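Local atomic coordinates of putative TetR family transcriptional regulator (Streptomyces coelicolor A3, PDB entry 3BQY), a protein that probably binds operator DNA through a helix-turn-helix and regulates transcription, most likely as a repressor, as TetR family members generally do. Residues G94-A99 / H143-Q148; L14-G19 / L89-G94. All coordinates share one frame; numbering follows the deposited sequence.

Contact 1 of 2, residues G94-A99 / H143-Q148; sequences GARVFA and HTLEEQ
Q148 reaches A95 from the C-terminal part of 143-148 and lays OE1 on the first turn of helix 94-99. The amide A95 N donates to Q148 OE1 at 2.9 Å with an N-H...O angle of 164°, and it meets the oxygen in the carboxamide plane, on a lone pair. A water donates to the same oxygen at 2.7 Å from Q148 OE1 and accepts from R96 N, so OE1 takes two bonds and ties down two successive amides, which at a helix start lack an acceptor from a preceding turn. Q148 gets there with CG beside its own backbone N (chi1 -71°) and an extended chain beyond it. At the other end of the carboxamide, NE2 donates to L88 O and weakly to H91 O; bonds at both ends fix which way the amide is flipped.

Beside this polar grip A95 CB is pressed into the backbone of the partner helix, 3.6 Å from L145 N and 3.9 Å from T144 CG2. The methyl is small enough for the axes to approach to 8.6 Å. L145 places CG 3.8 Å from A95 CB, and its two methyls diverge: CD2 packs against R96 CG at 3.5 Å, the two side chains crossing at about a right angle, whereas CD1 lies 4.4 Å from A99 CB, a looser contact. The guanidinium of R96 is engaged elsewhere, in a salt bridge with D21. L145 also packs on L145 of the second subunit, which puts one edge of this contact in the dimer interface. With a signed crossing angle of -142°, the arrangement is a strongly inclined helix pair running in broadly opposite directions, in the all-helical C-terminal domain of the TetR fold.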
loop_
_atom_site.group_PDB
_atom_site.type_symbol
_atom_site.label_atom_id
_atom_site.label_comp_id
_atom_site.label_asym_id
_atom_site.label_seq_id
_atom_site.Cartn_x
_atom_site.Cartn_y
_atom_site.Cartn_z
ATOM N N GLY A 94 3.408 9.542 6.514
ATOM C CA GLY A 94 3.660 8.505 7.521
ATOM C C GLY A 94 3.552 7.082 6.973
ATOM O O GLY A 94 4.346 6.208 7.329
ATOM N N ALA A 95 2.557 6.822 6.132
ATOM C CA ALA A 95 2.418 5.468 5.549
ATOM C C ALA A 95 3.634 5.077 4.682
ATOM O O ALA A 95 4.058 3.927 4.684
ATOM C CB ALA A 95 1.094 5.350 4.752
ATOM N N ARG A 96 4.181 6.032 3.936
ATOM C CA ARG A 96 5.394 5.803 3.127
ATOM C C ARG A 96 6.560 5.431 4.014
ATOM O O ARG A 96 7.340 4.527 3.691
ATOM C CB ARG A 96 5.757 7.052 2.307
ATOM C CG ARG A 96 4.809 7.283 1.131
ATOM C CD ARG A 96 5.130 8.564 0.336
ATOM N NE ARG A 96 6.504 8.590 -0.156
ATOM C CZ ARG A 96 7.130 9.705 -0.538
ATOM N NH1 ARG A 96 6.506 10.875 -0.485
ATOM N NH2 ARG A 96 8.382 9.652 -0.955
ATOM N N VAL A 97 6.699 6.131 5.148
ATOM C CA VAL A 97 7.782 5.821 6.071
ATOM C C VAL A 97 7.602 4.407 6.648
ATOM O O VAL A 97 8.553 3.624 6.701
ATOM C CB VAL A 97 7.890 6.873 7.210
ATOM C CG1 VAL A 97 8.981 6.490 8.225
ATOM C CG2 VAL A 97 8.161 8.308 6.631
ATOM N N PHE A 98 6.397 4.100 7.114
ATOM C CA PHE A 98 6.112 2.775 7.683
ATOM C C PHE A 98 6.277 1.653 6.642
ATOM O O PHE A 98 6.950 0.652 6.917
ATOM C CB PHE A 98 4.692 2.764 8.258
ATOM C CG PHE A 98 4.334 1.493 8.976
ATOM C CD1 PHE A 98 4.855 1.225 10.235
ATOM C CD2 PHE A 98 3.486 0.544 8.363
ATOM C CE1 PHE A 98 4.537 0.033 10.917
ATOM C CE2 PHE A 98 3.151 -0.635 9.036
ATOM C CZ PHE A 98 3.690 -0.895 10.305
ATOM N N ALA A 99 5.694 1.850 5.461
ATOM C CA ALA A 99 5.722 0.852 4.380
ATOM C C ALA A 99 7.153 0.520 3.946
ATOM O O ALA A 99 7.472 -0.652 3.682
ATOM C CB ALA A 99 4.888 1.311 3.181
ATOM N N HIS A 143 -4.353 1.553 1.840
ATOM C CA HIS A 143 -5.383 2.597 1.949
ATOM C C HIS A 143 -4.783 3.933 2.421
ATOM O O HIS A 143 -5.082 5.012 1.870
ATOM C CB HIS A 143 -6.476 2.199 2.960
ATOM C CG HIS A 143 -7.300 3.366 3.389
ATOM N ND1 HIS A 143 -8.441 3.755 2.720
ATOM C CD2 HIS A 143 -7.098 4.292 4.363
ATOM C CE1 HIS A 143 -8.930 4.848 3.287
ATOM N NE2 HIS A 143 -8.128 5.201 4.278
ATOM N N THR A 144 -3.947 3.870 3.456
ATOM C CA THR A 144 -3.403 5.091 4.067
ATOM C C THR A 144 -2.384 5.764 3.123
ATOM O O THR A 144 -2.349 6.996 2.991
ATOM C CB THR A 144 -2.804 4.783 5.465
ATOM O OG1 THR A 144 -3.798 4.072 6.237
ATOM C CG2 THR A 144 -2.485 6.117 6.210
ATOM N N LEU A 145 -1.583 4.958 2.439
ATOM C CA LEU A 145 -0.677 5.488 1.408
ATOM C C LEU A 145 -1.423 6.292 0.374
ATOM O O LEU A 145 -1.021 7.415 0.005
ATOM C CB LEU A 145 0.033 4.341 0.683
ATOM C CG LEU A 145 1.257 3.709 1.302
ATOM C CD1 LEU A 145 1.536 2.439 0.542
ATOM C CD2 LEU A 145 2.448 4.673 1.180
ATOM N N GLU A 146 -2.514 5.719 -0.121
ATOM C CA GLU A 146 -3.300 6.397 -1.153
ATOM C C GLU A 146 -4.084 7.599 -0.629
ATOM O O GLU A 146 -4.205 8.610 -1.318
ATOM C CB GLU A 146 -4.177 5.405 -1.916
ATOM C CG GLU A 146 -3.328 4.236 -2.550
ATOM C CD GLU A 146 -2.365 4.655 -3.712
ATOM O OE1 GLU A 146 -1.859 5.810 -3.757
ATOM O OE2 GLU A 146 -2.115 3.795 -4.593
ATOM N N GLU A 147 -4.571 7.515 0.610
ATOM C CA GLU A 147 -5.203 8.677 1.257
ATOM C C GLU A 147 -4.201 9.825 1.389
ATOM O O GLU A 147 -4.517 10.991 1.057
ATOM C CB GLU A 147 -5.758 8.303 2.646
ATOM C CG GLU A 147 -6.215 9.542 3.433
ATOM C CD GLU A 147 -6.973 9.210 4.721
ATOM O OE1 GLU A 147 -7.227 8.027 5.014
ATOM O OE2 GLU A 147 -7.330 10.172 5.424
ATOM N N GLN A 148 -2.984 9.514 1.848
ATOM C CA GLN A 148 -1.965 10.561 2.003
ATOM C C GLN A 148 -1.472 11.139 0.671
ATOM O O GLN A 148 -1.209 12.350 0.572
ATOM C CB GLN A 148 -0.815 10.105 2.905
ATOM C CG GLN A 148 -1.303 10.016 4.356
ATOM C CD GLN A 148 -0.254 9.548 5.318
ATOM O OE1 GLN A 148 0.458 8.579 5.050
ATOM N NE2 GLN A 148 -0.178 10.206 6.476
HETATM O O HOH W 1 2.316 8.323 3.044
#

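Contact 2 of 2, residues L14-G19 / L89-G94; sequences LLNESG and LAHRDG
R92 stretches along the end of helix 4-18, and its guanidinium lies flat over the S18-G19 peptide. S18 C sits 3.5 Å above the guanidinium plane, over its centre, with G19 N over the same face nearer the rim, while N16 O stands at the edge, in plane. The chain gets there fully extended, CG anti to the backbone N (chi1 -172°), and its CD passes 3.4 Å from L15 O. An alanine here would probably uncover the S18-G19 peptide and leave it without the positive charge now lying over it. At the root of the same residue, R92 N donates to N16 OD1 at 3.0 Å, nearly along the C=O axis. This pairing joins the first helix of the predicted DNA-binding domain to the type II turn H91-G94 that leads into helix 94-99 of the C-terminal domain, an interdomain junction of the TetR fold. L15 packs its isobutyl group against R92 O, CG at 3.1 Å, a tight approach, and its side chain also packs on M53 and M57 of helix 46-57. Farther out, one water accepts from N16 ND2 and donates to A90 O, bridging the carboxamide to the loop. G19, with positive phi (87°), brings its CA 3.4 Å from D93 OD2, an oxygen held in turn by L20 N.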
loop_
_atom_site.group_PDB
_atom_site.type_symbol
_atom_site.label_atom_id
_atom_site.label_comp_id
_atom_site.label_asym_id
_atom_site.label_seq_id
_atom_site.Cartn_x
_atom_site.Cartn_y
_atom_site.Cartn_z
ATOM N N LEU A 14 10.229 17.721 11.108
ATOM C CA LEU A 14 10.636 18.068 9.735
ATOM C C LEU A 14 9.716 17.428 8.701
ATOM O O LEU A 14 9.317 18.058 7.722
ATOM C CB LEU A 14 12.061 17.604 9.453
ATOM C CG LEU A 14 13.244 18.474 9.810
ATOM C CD1 LEU A 14 14.469 17.789 9.259
ATOM C CD2 LEU A 14 13.102 19.893 9.205
ATOM N N LEU A 15 9.365 16.175 8.950
ATOM C CA LEU A 15 8.474 15.423 8.086
ATOM C C LEU A 15 7.154 16.161 7.935
ATOM O O LEU A 15 6.694 16.386 6.818
ATOM C CB LEU A 15 8.290 14.012 8.667
ATOM C CG LEU A 15 7.555 12.979 7.835
ATOM C CD1 LEU A 15 8.300 12.693 6.535
ATOM C CD2 LEU A 15 7.443 11.722 8.650
ATOM N N ASN A 16 6.573 16.607 9.040
ATOM C CA ASN A 16 5.337 17.372 8.960
ATOM C C ASN A 16 5.487 18.696 8.233
ATOM O O ASN A 16 4.544 19.161 7.584
ATOM C CB ASN A 16 4.749 17.612 10.348
ATOM C CG ASN A 16 4.139 16.370 10.931
ATOM O OD1 ASN A 16 3.905 15.385 10.220
ATOM N ND2 ASN A 16 3.899 16.390 12.237
ATOM N N GLU A 17 6.668 19.299 8.345
ATOM C CA GLU A 17 6.904 20.633 7.802
ATOM C C GLU A 17 7.009 20.642 6.282
ATOM O O GLU A 17 6.400 21.487 5.620
ATOM C CB GLU A 17 8.176 21.242 8.393
ATOM C CG GLU A 17 8.075 21.583 9.863
ATOM C CD GLU A 17 9.297 22.333 10.385
ATOM O OE1 GLU A 17 10.419 22.186 9.820
ATOM O OE2 GLU A 17 9.124 23.086 11.370
ATOM N N SER A 18 7.781 19.709 5.728
ATOM C CA SER A 18 8.013 19.736 4.290
ATOM C C SER A 18 8.007 18.367 3.591
ATOM O O SER A 18 8.349 18.281 2.406
ATOM C CB SER A 18 9.271 20.553 3.976
ATOM O OG SER A 18 10.320 20.145 4.819
ATOM N N GLY A 19 7.600 17.310 4.300
ATOM C CA GLY A 19 7.386 16.016 3.664
ATOM C C GLY A 19 8.596 15.112 3.563
ATOM O O GLY A 19 9.732 15.541 3.774
ATOM N N LEU A 89 -1.526 8.394 9.768
ATOM C CA LEU A 89 -2.102 9.692 9.358
ATOM C C LEU A 89 -1.616 10.861 10.215
ATOM O O LEU A 89 -1.701 12.017 9.790
ATOM C CB LEU A 89 -3.647 9.640 9.415
ATOM C CG LEU A 89 -4.353 8.806 8.322
ATOM C CD1 LEU A 89 -5.837 8.825 8.610
ATOM C CD2 LEU A 89 -4.047 9.336 6.920
ATOM N N ALA A 90 -1.114 10.561 11.411
ATOM C CA ALA A 90 -0.648 11.594 12.358
ATOM C C ALA A 90 0.613 12.294 11.849
ATOM O O ALA A 90 0.983 13.337 12.367
ATOM C CB ALA A 90 -0.418 11.010 13.737
ATOM N N HIS A 91 1.253 11.723 10.836
ATOM C CA HIS A 91 2.491 12.291 10.257
ATOM C C HIS A 91 2.368 12.376 8.764
ATOM O O HIS A 91 1.926 11.417 8.108
ATOM C CB HIS A 91 3.694 11.408 10.630
ATOM C CG HIS A 91 3.793 11.145 12.099
ATOM N ND1 HIS A 91 4.436 12.001 12.959
ATOM C CD2 HIS A 91 3.263 10.167 12.866
ATOM C CE1 HIS A 91 4.326 11.547 14.193
ATOM N NE2 HIS A 91 3.623 10.430 14.162
ATOM N N ARG A 92 2.782 13.513 8.208
ATOM C CA ARG A 92 2.835 13.691 6.778
ATOM C C ARG A 92 3.703 12.593 6.157
ATOM O O ARG A 92 4.797 12.325 6.654
ATOM C CB ARG A 92 3.463 15.053 6.481
ATOM C CG ARG A 92 3.406 15.438 5.040
ATOM C CD ARG A 92 3.934 16.863 4.912
ATOM N NE ARG A 92 4.156 17.177 3.513
ATOM C CZ ARG A 92 4.488 18.385 3.055
ATOM N NH1 ARG A 92 4.625 19.410 3.884
ATOM N NH2 ARG A 92 4.664 18.554 1.759
ATOM N N ASP A 93 3.216 11.959 5.098
ATOM C CA ASP A 93 3.896 10.820 4.471
ATOM C C ASP A 93 4.184 9.657 5.444
ATOM O O ASP A 93 5.087 8.865 5.208
ATOM C CB ASP A 93 5.210 11.266 3.819
ATOM C CG ASP A 93 4.996 12.280 2.717
ATOM O OD1 ASP A 93 3.995 12.137 1.976
ATOM O OD2 ASP A 93 5.839 13.205 2.595
ATOM N N GLY A 94 3.408 9.542 6.514
ATOM C CA GLY A 94 3.660 8.505 7.521
ATOM C C GLY A 94 3.552 7.082 6.973
ATOM O O GLY A 94 4.346 6.208 7.329
HETATM O O HOH W 2 5.749 13.611 11.618
HETATM O O HOH W 3 2.735 14.530 13.999
#

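In the fold
Contacts 1 and 2 have centres 10 Å apart and follow one another along the chain, sharing G94, where the turn of 89-94 passes into helix 94-99. They also touch directly: Q148 NE2 lies 3.5 Å from L89 CA, and T144 CG2 packs 3.6 Å from L89 CD2. Segment 89-94 thus touches both helix 4-18 and helix 126-151, so that packing links helix 4-18 to helix 126-151, whose L145 meets L145 of the second subunit. Such a linkage is consistent with coupling between the domains in TetR regulators. The bound acetic acid, about 4 Å from the N16 side chain, probably comes from the crystallisation liquor.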